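Side-chain contact in superoxide dismutase (Candida albicans, PDB 4GUN), which probably destroys superoxide radicals in the cell, converting superoxide to hydrogen peroxide and dioxygen at a manganese centre: residues P11-A16 against L31-H36. The protein carries 2 engineered substitutions. Numbering follows the deposited sequence.
Sequences PKIDWA and LHINKH. With MN (manganese (II) ion), chain Q.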
# COMPACT_ATOMS: atom_id res chain seq x y z
N PRO A 11 11.59 21.17 -17.15
CA PRO A 11 12.99 21.28 -17.62
C PRO A 11 13.08 21.35 -19.14
O PRO A 11 12.15 20.96 -19.86
CB PRO A 11 13.63 19.99 -17.09
CG PRO A 11 12.50 18.99 -17.11
CD PRO A 11 11.29 19.80 -16.67
N LYS A 12 14.20 21.89 -19.64
CA LYS A 12 14.49 21.99 -21.07
C LYS A 12 14.96 20.60 -21.51
O LYS A 12 15.72 19.96 -20.79
CB LYS A 12 15.59 23.04 -21.30
N ILE A 13 14.47 20.12 -22.67
CA ILE A 13 14.81 18.77 -23.19
C ILE A 13 15.96 18.85 -24.21
O ILE A 13 15.84 19.57 -25.19
CB ILE A 13 13.55 18.06 -23.79
CG1 ILE A 13 12.29 18.22 -22.90
CG2 ILE A 13 13.83 16.60 -24.15
CD1 ILE A 13 12.30 17.55 -21.52
N ASP A 14 17.04 18.07 -23.99
CA ASP A 14 18.26 18.05 -24.81
C ASP A 14 18.16 17.31 -26.16
O ASP A 14 19.18 16.98 -26.78
CB ASP A 14 19.46 17.52 -23.99
CG ASP A 14 19.56 18.02 -22.55
OD1 ASP A 14 19.29 19.24 -22.32
OD2 ASP A 14 19.94 17.22 -21.67
N TRP A 15 16.93 17.05 -26.62
CA TRP A 15 16.68 16.39 -27.90
C TRP A 15 15.35 16.83 -28.49
O TRP A 15 14.47 17.27 -27.76
CB TRP A 15 16.78 14.85 -27.80
CG TRP A 15 16.24 14.26 -26.53
CD1 TRP A 15 16.96 13.89 -25.43
CD2 TRP A 15 14.88 13.89 -26.25
NE1 TRP A 15 16.14 13.35 -24.48
CE2 TRP A 15 14.85 13.33 -24.95
CE3 TRP A 15 13.67 14.01 -26.97
CZ2 TRP A 15 13.66 12.91 -24.34
CZ3 TRP A 15 12.49 13.56 -26.37
CH2 TRP A 15 12.50 13.02 -25.07
N ALA A 16 15.22 16.71 -29.82
CA ALA A 16 14.00 17.06 -30.56
C ALA A 16 12.92 16.00 -30.27
O ALA A 16 13.26 14.84 -30.00
CB ALA A 16 14.30 17.13 -32.05
N LEU A 31 3.00 14.65 -25.98
CA LEU A 31 1.99 14.55 -24.91
C LEU A 31 2.68 14.31 -23.58
O LEU A 31 2.32 14.92 -22.56
CB LEU A 31 1.03 13.40 -25.18
CG LEU A 31 0.03 13.63 -26.30
CD1 LEU A 31 -0.63 12.31 -26.69
CD2 LEU A 31 -1.01 14.69 -25.92
N HIS A 32 3.69 13.43 -23.61
CA HIS A 32 4.43 13.01 -22.41
C HIS A 32 5.06 14.17 -21.67
O HIS A 32 4.85 14.31 -20.47
CB HIS A 32 5.45 11.91 -22.74
CG HIS A 32 5.71 10.97 -21.59
ND1 HIS A 32 6.62 9.94 -21.70
CD2 HIS A 32 5.21 10.96 -20.33
CE1 HIS A 32 6.63 9.33 -20.53
NE2 HIS A 32 5.81 9.92 -19.67
N ILE A 33 5.76 15.05 -22.40
CA ILE A 33 6.43 16.21 -21.83
C ILE A 33 5.47 17.39 -21.57
O ILE A 33 5.42 17.91 -20.45
CB ILE A 33 7.64 16.64 -22.73
CG1 ILE A 33 8.66 15.48 -22.92
CG2 ILE A 33 8.33 17.92 -22.17
CD1 ILE A 33 9.66 15.63 -24.04
N ASN A 34 4.74 17.82 -22.64
CA ASN A 34 3.87 19.00 -22.63
C ASN A 34 2.49 18.87 -21.99
O ASN A 34 1.86 19.89 -21.69
CB ASN A 34 3.89 19.70 -23.99
CG ASN A 34 5.30 20.09 -24.35
OD1 ASN A 34 6.01 20.71 -23.56
ND2 ASN A 34 5.78 19.62 -25.48
N LYS A 35 2.04 17.65 -21.74
CA LYS A 35 0.77 17.47 -21.02
C LYS A 35 1.04 16.77 -19.67
O LYS A 35 0.74 17.35 -18.63
CB LYS A 35 -0.30 16.75 -21.86
CG LYS A 35 -0.62 17.39 -23.22
CD LYS A 35 -1.49 18.64 -23.07
CE LYS A 35 -1.70 19.39 -24.36
NZ LYS A 35 -2.52 20.62 -24.15
N HIS A 36 1.64 15.54 -19.69
CA HIS A 36 1.91 14.76 -18.48
C HIS A 36 2.89 15.38 -17.49
O HIS A 36 2.55 15.50 -16.31
CB HIS A 36 2.22 13.27 -18.77
CG HIS A 36 1.09 12.54 -19.44
ND1 HIS A 36 0.06 11.96 -18.70
CD2 HIS A 36 0.84 12.36 -20.76
CE1 HIS A 36 -0.75 11.42 -19.59
NE2 HIS A 36 -0.33 11.63 -20.84
MN MN Q . 5.18 9.19 -17.74
O HOH W 1 4.79 8.22 -15.85
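A single side chain, Ile33, carries the whole of the helix's part in this contact, meeting Ile13 and Trp15, and the residue just before it, His32, is a metal ligand. The site is in the N-terminal alpha-hairpin domain of the iron/manganese superoxide dismutases, where the loop preceding helix 26-56 packs against that helix. The evidence for purely apolar packing is the set of atoms involved: the ends of Ile13 and Ile33 meet head-on, with Ile13 CG1 3.9 Å from Ile33 CD1, while Ile13 CD1 lies 4.0 Å from Ile33 CG2. Both branches of Ile33 are therefore used. Ile33 CD1 also meets Trp15 CH2 at 4.0 Å, approaching the indole obliquely. Within the loop, Ile13 CG2 covers the middle of one face of the Trp15 indole, 3.4 Å from the ring plane; this branch lies anti to the backbone N, whereas CG1 (chi1 -43°) turns to the helix. Trp15 NE1 is hydrogen-bonded to Trp84 O on helix 60-85, and Ile13 and Ile33 both touch Trp84, which ties the loop to both helices of the hairpin. The helix widens to a pi-type turn at 32-36, where Leu31 O accepts from both Lys35 N and His36 N. His80, Asp170 and His174 complete the protein ligands of the manganese, which binds His32 NE2 at 2.2 Å.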